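Long-range contacts in maltose ABC transporter, periplasmic maltose-binding protein (PDB 2GHB), which probably binds maltose or related maltodextrins in the periplasm and delivers them to an ABC transporter for import into the cell: residues I104-E109 with G262-M267; A287-M292 with R305-E310. All coordinates share one frame; numbering follows the deposited sequence.

Interaction 1 of 2, residues I104-E109 with G262-M267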
ATOM      1  N   ILE A 104      -4.208  14.648  -0.145  1.00 26.46           N
ATOM      2  CA  ILE A 104      -2.979  14.722  -0.936  1.00 25.64           C
ATOM      3  C   ILE A 104      -2.039  13.710  -0.334  1.00 25.43           C
ATOM      4  O   ILE A 104      -1.587  13.877   0.786  1.00 25.43           O
ATOM      5  CB  ILE A 104      -2.346  16.110  -0.881  1.00 26.19           C
ATOM      6  CG1 ILE A 104      -3.297  17.152  -1.515  1.00 27.18           C
ATOM      7  CG2 ILE A 104      -0.970  16.101  -1.563  1.00 26.84           C
ATOM      8  CD1 ILE A 104      -3.586  16.933  -3.004  1.00 28.20           C
ATOM      9  N   PRO A 105      -1.741  12.639  -1.070  1.00 24.36           N
ATOM     10  CA  PRO A 105      -0.890  11.590  -0.513  1.00 24.22           C
ATOM     11  C   PRO A 105       0.593  12.012  -0.494  1.00 22.92           C
ATOM     12  O   PRO A 105       1.032  12.709  -1.381  1.00 22.84           O
ATOM     13  CB  PRO A 105      -1.103  10.437  -1.507  1.00 23.85           C
ATOM     14  CG  PRO A 105      -1.331  11.093  -2.766  1.00 24.55           C
ATOM     15  CD  PRO A 105      -2.091  12.364  -2.466  1.00 24.61           C
ATOM     16  N   TYR A 106       1.344  11.581   0.496  1.00 23.33           N
ATOM     17  CA  TYR A 106       2.785  11.817   0.529  1.00 24.33           C
ATOM     18  C   TYR A 106       3.665  10.543   0.552  1.00 25.25           C
ATOM     19  O   TYR A 106       4.898  10.645   0.368  1.00 25.64           O
ATOM     20  CB  TYR A 106       3.161  12.657   1.719  1.00 23.88           C
ATOM     21  CG  TYR A 106       2.847  12.050   3.056  1.00 23.33           C
ATOM     22  CD1 TYR A 106       3.775  11.259   3.709  1.00 23.43           C
ATOM     23  CD2 TYR A 106       1.649  12.302   3.692  1.00 24.07           C
ATOM     24  CE1 TYR A 106       3.518  10.719   4.949  1.00 23.99           C
ATOM     25  CE2 TYR A 106       1.363  11.746   4.961  1.00 22.30           C
ATOM     26  CZ  TYR A 106       2.297  10.975   5.574  1.00 24.47           C
ATOM     27  OH  TYR A 106       2.054  10.413   6.813  1.00 24.66           O
ATOM     28  N   ALA A 107       3.056   9.375   0.778  1.00 25.40           N
ATOM     29  CA  ALA A 107       3.798   8.125   0.918  1.00 25.57           C
ATOM     30  C   ALA A 107       2.932   6.941   0.573  1.00 26.67           C
ATOM     31  O   ALA A 107       1.743   6.928   0.916  1.00 26.32           O
ATOM     32  CB  ALA A 107       4.315   7.967   2.345  1.00 25.39           C
ATOM     33  N   MET A 108       3.552   5.943  -0.058  1.00 27.48           N
ATOM     34  CA  MET A 108       2.926   4.671  -0.415  1.00 28.32           C
ATOM     35  C   MET A 108       3.731   3.521   0.225  1.00 29.19           C
ATOM     36  O   MET A 108       4.886   3.691   0.636  1.00 29.21           O
ATOM     37  CB  MET A 108       2.930   4.459  -1.927  1.00 28.65           C
ATOM     38  CG  MET A 108       2.107   5.407  -2.742  1.00 28.80           C
ATOM     39  SD  MET A 108       2.029   4.972  -4.477  1.00 30.11           S
ATOM     40  CE  MET A 108       3.714   5.153  -5.048  1.00 31.54           C
ATOM     41  N   GLU A 109       3.101   2.360   0.305  1.00 29.65           N
ATOM     42  CA  GLU A 109       3.688   1.163   0.891  1.00 29.92           C
ATOM     43  C   GLU A 109       3.129  -0.045   0.168  1.00 30.03           C
ATOM     44  O   GLU A 109       1.924  -0.263   0.186  1.00 29.28           O
ATOM     45  CB  GLU A 109       3.301   1.062   2.354  1.00 29.83           C
ATOM     46  CG  GLU A 109       4.143   0.080   3.149  1.00 31.41           C
ATOM     47  CD  GLU A 109       3.841   0.139   4.640  1.00 32.80           C
ATOM     48  OE1 GLU A 109       2.672  -0.055   5.017  1.00 37.92           O
ATOM     49  OE2 GLU A 109       4.769   0.409   5.425  1.00 39.77           O
ATOM     50  N   GLY A 262      -0.874   0.584   0.450  1.00 27.75           N
ATOM     51  CA  GLY A 262      -1.322   1.430   1.537  1.00 27.55           C
ATOM     52  C   GLY A 262      -0.695   2.794   1.342  1.00 28.30           C
ATOM     53  O   GLY A 262       0.484   2.892   0.923  1.00 27.99           O
ATOM     54  N   VAL A 263      -1.472   3.839   1.641  1.00 26.97           N
ATOM     55  CA  VAL A 263      -1.103   5.221   1.290  1.00 27.16           C
ATOM     56  C   VAL A 263      -1.357   6.135   2.497  1.00 27.50           C
ATOM     57  O   VAL A 263      -2.383   5.997   3.214  1.00 25.56           O
ATOM     58  CB  VAL A 263      -1.892   5.731   0.044  1.00 26.81           C
ATOM     59  CG1 VAL A 263      -1.378   7.079  -0.429  1.00 25.66           C
ATOM     60  CG2 VAL A 263      -1.774   4.759  -1.129  1.00 27.09           C
ATOM     61  N   GLN A 264      -0.404   7.030   2.749  1.00 27.11           N
ATOM     62  CA  GLN A 264      -0.539   8.007   3.795  1.00 27.61           C
ATOM     63  C   GLN A 264      -0.669   9.368   3.139  1.00 26.29           C
ATOM     64  O   GLN A 264      -0.072   9.622   2.091  1.00 24.87           O
ATOM     65  CB  GLN A 264       0.656   7.938   4.738  1.00 28.67           C
ATOM     66  CG  GLN A 264       0.773   6.629   5.527  1.00 30.55           C
ATOM     67  CD  GLN A 264       1.988   6.618   6.444  1.00 33.74           C
ATOM     68  OE1 GLN A 264       3.101   6.940   6.027  1.00 42.85           O
ATOM     69  NE2 GLN A 264       1.782   6.253   7.718  1.00 42.50           N
ATOM     70  N   GLY A 265      -1.469  10.250   3.737  1.00 25.44           N
ATOM     71  CA  GLY A 265      -1.810  11.513   3.087  1.00 25.26           C
ATOM     72  C   GLY A 265      -2.270  12.620   4.016  1.00 24.96           C
ATOM     73  O   GLY A 265      -2.524  12.389   5.202  1.00 23.64           O
ATOM     74  N   PHE A 266      -2.346  13.839   3.470  1.00 24.47           N
ATOM     75  CA  PHE A 266      -2.891  14.977   4.207  1.00 25.06           C
ATOM     76  C   PHE A 266      -4.375  15.187   3.865  1.00 24.46           C
ATOM     77  O   PHE A 266      -4.759  15.150   2.703  1.00 24.35           O
ATOM     78  CB  PHE A 266      -2.147  16.251   3.864  1.00 24.51           C
ATOM     79  CG  PHE A 266      -0.715  16.267   4.296  1.00 25.40           C
ATOM     80  CD1 PHE A 266      -0.359  16.818   5.509  1.00 25.34           C
ATOM     81  CD2 PHE A 266       0.284  15.772   3.460  1.00 23.46           C
ATOM     82  CE1 PHE A 266       0.953  16.871   5.899  1.00 28.02           C
ATOM     83  CE2 PHE A 266       1.610  15.827   3.838  1.00 25.85           C
ATOM     84  CZ  PHE A 266       1.953  16.358   5.066  1.00 26.94           C
ATOM     85  N   MET A 267      -5.188  15.432   4.884  1.00 25.31           N
ATOM     86  CA  MET A 267      -6.623  15.672   4.699  1.00 26.12           C
ATOM     87  C   MET A 267      -7.047  17.004   5.366  1.00 26.38           C
ATOM     88  O   MET A 267      -6.496  17.394   6.389  1.00 26.47           O
ATOM     89  CB  MET A 267      -7.431  14.509   5.280  1.00 25.93           C
ATOM     90  CG  MET A 267      -7.284  13.186   4.490  1.00 27.34           C
ATOM     91  SD  MET A 267      -7.861  11.798   5.466  1.00 28.50           S
ATOM     92  CE  MET A 267      -6.428  11.555   6.495  1.00 29.50           C
TER
HETATM   93  O   HOH W   1       4.013   8.974   8.142  1.00 39.24           O
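With chi1 at 62°, Tyr106 holds CG between its own backbone N and carbonyl carbon, a rotamer that swings the ring across the neighbouring strand until Gln264 O sits 3.5 Å above one ring face, offset toward the rim. Phe266, its CG beside the backbone N, sends CE2 to within 3.5 Å of Tyr106 CD2. The two ring planes stand 55° apart, an oblique pairing that is neither stacked nor T-shaped. The strands 104-109 and 262-267 are antiparallel, and their register slips by one residue at a classic beta bulge, which places Tyr106 N and Ala107 N both on Gln264 O. Tyr106 N donates to Gln264 O at 2.9 Å, while the bond from Ala107 N to the same oxygen is weak; Gln264 N returns a nearly straight bond (169°) to Ala107 O at 2.8 Å. On the face of Pro105 and Met108, Pro105 CB meets Val263 CG1 at 3.5 Å, and helix 89-94 covers this side. Phe266 instead packs on Leu282 and Ile286 of helix 275-286. A water donates a hydrogen bond to Gln264 OE1 (water O to OE1, 3.1 Å) and lies 2.8 Å from Tyr106 OH. Gln264 is therefore tied to the bulge twice: its carbonyl oxygen serves two N-H groups, one of them only weakly, and its amide oxygen reaches the tyrosine hydroxyl through the water.

Interaction 2 of 2, residues A287-M292 with R305-E310; sequences AKKETM and RKDVLE
This is a contact between the starts of two short helices, 289-298 and 306-312, toward the outside of a solute-binding-protein fold, partly buried beside strand 100-116, where one arginine bridges the two segments. Arg305 stands at the N-cap position before the second helix and Lys288 at that before the first; the closest CA pair across the contact, Lys289 with Val308, is 6.5 Å apart. Asp307 fixes the orientation of the Arg305 guanidinium, which grips it side-on with the carboxylate in its plane: Arg305 NE to Asp307 OD1 at 3.0 Å and Arg305 NH2 to Asp307 OD2 at 2.9 Å, each bond close to straight and each oxygen using its syn lone pair. The carboxylate comes within range because chi1 of Asp307 (49°) sets CG between the backbone N and the carbonyl carbon. Asp83 forms a second salt bridge with NH2, so two acidic groups probably stabilise the positive charge. Lys289 N lies 3.5 Å above one guanidinium face, and its aliphatic chain continues past the carboxylate, CD reaching Asp307 OD2 at 3.5 Å. Beside these polar groups, the Met292 side chain crosses that of Arg305 at about a right angle, Met292 CG 3.6 Å from Arg305 CD, and Met292 CB meets Val308 CG2 at 3.9 Å. A methionine in place of Arg305 would probably leave Asp307 and Asp83 without their shared cation and Ala287 O without this donor. That last link is short but poorly aligned: Arg305 NH1 approaches Ala287 O, near the guanidinium plane, at 2.6 Å in a weak hydrogen bond, with an N-H...O angle of only 129°.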
ATOM      1  N   ALA A 287       1.750  20.202  -1.250  1.00 26.30           N
ATOM      2  CA  ALA A 287       1.655  19.245  -2.338  1.00 27.37           C
ATOM      3  C   ALA A 287       2.808  19.365  -3.357  1.00 27.91           C
ATOM      4  O   ALA A 287       3.012  18.456  -4.152  1.00 27.01           O
ATOM      5  CB  ALA A 287       0.299  19.364  -3.046  1.00 26.81           C
ATOM      6  N   LYS A 288       3.541  20.478  -3.304  1.00 28.29           N
ATOM      7  CA  LYS A 288       4.626  20.793  -4.218  1.00 29.14           C
ATOM      8  C   LYS A 288       5.724  19.744  -4.260  1.00 28.62           C
ATOM      9  O   LYS A 288       6.044  19.130  -3.258  1.00 28.02           O
ATOM     10  CB  LYS A 288       5.286  22.129  -3.823  1.00 30.21           C
ATOM     11  CG  LYS A 288       4.495  23.372  -4.130  1.00 34.14           C
ATOM     12  CD  LYS A 288       3.961  23.358  -5.561  1.00 37.74           C
ATOM     13  CE  LYS A 288       3.117  24.597  -5.913  1.00 38.28           C
ATOM     14  NZ  LYS A 288       2.440  24.381  -7.242  1.00 39.42           N
ATOM     15  N   LYS A 289       6.324  19.602  -5.440  1.00 29.15           N
ATOM     16  CA  LYS A 289       7.424  18.686  -5.680  1.00 28.85           C
ATOM     17  C   LYS A 289       8.531  18.866  -4.663  1.00 28.55           C
ATOM     18  O   LYS A 289       8.994  17.910  -4.066  1.00 27.92           O
ATOM     19  CB  LYS A 289       7.983  18.885  -7.098  1.00 29.53           C
ATOM     20  CG  LYS A 289       9.186  17.985  -7.394  1.00 29.86           C
ATOM     21  CD  LYS A 289       9.696  18.182  -8.789  1.00 31.26           C
ATOM     22  CE  LYS A 289      10.589  19.391  -8.878  1.00 33.97           C
ATOM     23  NZ  LYS A 289      10.887  19.621 -10.333  1.00 34.18           N
ATOM     24  N   GLU A 290       8.920  20.115  -4.440  1.00 28.39           N
ATOM     25  CA  GLU A 290      10.027  20.451  -3.553  1.00 28.22           C
ATOM     26  C   GLU A 290       9.733  20.089  -2.103  1.00 27.11           C
ATOM     27  O   GLU A 290      10.595  19.607  -1.370  1.00 26.17           O
ATOM     28  CB  GLU A 290      10.307  21.965  -3.647  1.00 29.44           C
ATOM     29  CG  GLU A 290      10.426  22.483  -5.062  1.00 34.46           C
ATOM     30  CD  GLU A 290       9.141  23.129  -5.619  1.00 39.05           C
ATOM     31  OE1 GLU A 290       8.040  22.733  -5.223  1.00 37.91           O
ATOM     32  OE2 GLU A 290       9.255  24.035  -6.471  1.00 42.83           O
ATOM     33  N   THR A 291       8.497  20.329  -1.682  1.00 26.39           N
ATOM     34  CA  THR A 291       8.075  19.970  -0.322  1.00 26.27           C
ATOM     35  C   THR A 291       8.015  18.458  -0.122  1.00 24.57           C
ATOM     36  O   THR A 291       8.436  17.922   0.904  1.00 24.33           O
ATOM     37  CB  THR A 291       6.683  20.543  -0.021  1.00 26.25           C
ATOM     38  OG1 THR A 291       6.692  21.954  -0.259  1.00 30.34           O
ATOM     39  CG2 THR A 291       6.299  20.242   1.437  1.00 26.40           C
ATOM     40  N   MET A 292       7.444  17.781  -1.104  1.00 24.90           N
ATOM     41  CA  MET A 292       7.331  16.321  -1.084  1.00 24.90           C
ATOM     42  C   MET A 292       8.721  15.656  -1.078  1.00 24.41           C
ATOM     43  O   MET A 292       8.920  14.608  -0.461  1.00 24.01           O
ATOM     44  CB  MET A 292       6.500  15.848  -2.271  1.00 24.62           C
ATOM     45  CG  MET A 292       4.973  16.053  -2.122  1.00 25.12           C
ATOM     46  SD  MET A 292       4.283  15.009  -0.827  1.00 25.56           S
ATOM     47  CE  MET A 292       2.582  15.663  -0.643  1.00 25.71           C
ATOM     48  N   ARG A 305       4.747  11.001  -5.599  1.00 27.50           N
ATOM     49  CA  ARG A 305       4.968  11.770  -6.825  1.00 27.97           C
ATOM     50  C   ARG A 305       6.036  11.146  -7.721  1.00 28.29           C
ATOM     51  O   ARG A 305       7.104  10.729  -7.255  1.00 28.52           O
ATOM     52  CB  ARG A 305       5.400  13.215  -6.513  1.00 28.15           C
ATOM     53  CG  ARG A 305       4.319  14.093  -5.910  1.00 27.90           C
ATOM     54  CD  ARG A 305       4.815  15.495  -5.712  1.00 27.28           C
ATOM     55  NE  ARG A 305       5.044  16.162  -6.992  1.00 28.56           N
ATOM     56  CZ  ARG A 305       4.413  17.258  -7.414  1.00 29.31           C
ATOM     57  NH1 ARG A 305       3.531  17.874  -6.649  1.00 28.73           N
ATOM     58  NH2 ARG A 305       4.715  17.773  -8.597  1.00 28.45           N
ATOM     59  N   LYS A 306       5.731  11.104  -9.010  1.00 28.92           N
ATOM     60  CA  LYS A 306       6.596  10.520 -10.021  1.00 29.38           C
ATOM     61  C   LYS A 306       7.882  11.321 -10.158  1.00 29.62           C
ATOM     62  O   LYS A 306       8.961  10.750 -10.308  1.00 30.29           O
ATOM     63  CB  LYS A 306       5.851  10.444 -11.350  1.00 29.58           C
ATOM     64  CG  LYS A 306       4.648   9.494 -11.345  1.00 31.10           C
ATOM     65  CD  LYS A 306       3.772   9.590 -12.595  1.00 31.04           C
ATOM     66  CE  LYS A 306       3.005  10.908 -12.693  1.00 35.45           C
ATOM     67  NZ  LYS A 306       1.972  10.884 -13.809  1.00 36.01           N
ATOM     68  N   ASP A 307       7.781  12.643 -10.040  1.00 29.01           N
ATOM     69  CA  ASP A 307       8.956  13.503 -10.181  1.00 29.31           C
ATOM     70  C   ASP A 307       9.861  13.498  -8.929  1.00 28.97           C
ATOM     71  O   ASP A 307      11.040  13.844  -9.021  1.00 29.18           O
ATOM     72  CB  ASP A 307       8.565  14.923 -10.627  1.00 29.29           C
ATOM     73  CG  ASP A 307       7.435  15.512  -9.806  1.00 28.86           C
ATOM     74  OD1 ASP A 307       7.039  14.889  -8.825  1.00 26.11           O
ATOM     75  OD2 ASP A 307       6.922  16.586 -10.151  1.00 31.68           O
ATOM     76  N   VAL A 308       9.322  13.076  -7.784  1.00 28.06           N
ATOM     77  CA  VAL A 308      10.137  12.895  -6.592  1.00 28.35           C
ATOM     78  C   VAL A 308      10.901  11.564  -6.656  1.00 28.19           C
ATOM     79  O   VAL A 308      12.049  11.479  -6.196  1.00 26.61           O
ATOM     80  CB  VAL A 308       9.299  12.972  -5.281  1.00 27.68           C
ATOM     81  CG1 VAL A 308      10.165  12.606  -4.065  1.00 25.51           C
ATOM     82  CG2 VAL A 308       8.703  14.389  -5.101  1.00 28.72           C
ATOM     83  N   LEU A 309      10.257  10.528  -7.203  1.00 28.85           N
ATOM     84  CA  LEU A 309      10.952   9.274  -7.433  1.00 30.26           C
ATOM     85  C   LEU A 309      12.153   9.523  -8.336  1.00 30.99           C
ATOM     86  O   LEU A 309      13.224   9.054  -8.058  1.00 32.28           O
ATOM     87  CB  LEU A 309      10.048   8.182  -8.010  1.00 29.75           C
ATOM     88  CG  LEU A 309      10.790   6.828  -8.218  1.00 29.42           C
ATOM     89  CD1 LEU A 309      11.260   6.204  -6.938  1.00 29.38           C
ATOM     90  CD2 LEU A 309       9.940   5.835  -8.957  1.00 31.91           C
ATOM     91  N   GLU A 310      11.978  10.275  -9.403  1.00 32.67           N
ATOM     92  CA  GLU A 310      13.102  10.611 -10.275  1.00 34.04           C
ATOM     93  C   GLU A 310      14.275  11.215  -9.510  1.00 34.86           C
ATOM     94  O   GLU A 310      15.405  10.924  -9.821  1.00 35.24           O
ATOM     95  CB  GLU A 310      12.654  11.564 -11.373  1.00 34.54           C
ATOM     96  CG  GLU A 310      11.860  10.899 -12.442  1.00 37.92           C
ATOM     97  CD  GLU A 310      12.617   9.740 -13.078  1.00 43.26           C
ATOM     98  OE1 GLU A 310      12.158   8.583 -12.919  1.00 47.10           O
ATOM     99  OE2 GLU A 310      13.675   9.991 -13.714  1.00 44.62           O
TER

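Overall arrangement
Interaction 1 is the buried member of the pair, centred about 9 Å from the centre of the chain, whereas interaction 2 lies about 18 Å from it and is only partly buried. Their own centres are about 13 Å apart, and they follow one another along the chain. Interaction 1 joins two strands of the mixed sheet through a ladder of backbone bonds; interaction 2 joins two helix starts through apolar packing and an arginine side chain whose one bond across goes to a backbone carbonyl. Met292 and Ala287 both pack on strand 100-116, which carries segment 104-109: Met292 SD lies 3.6 Å from Tyr106 CB, and Ala287 CB 3.8 Å from Ile104 CG2. The 287-292 segment therefore presents apolar groups to the sheet and a carbonyl to the arginine.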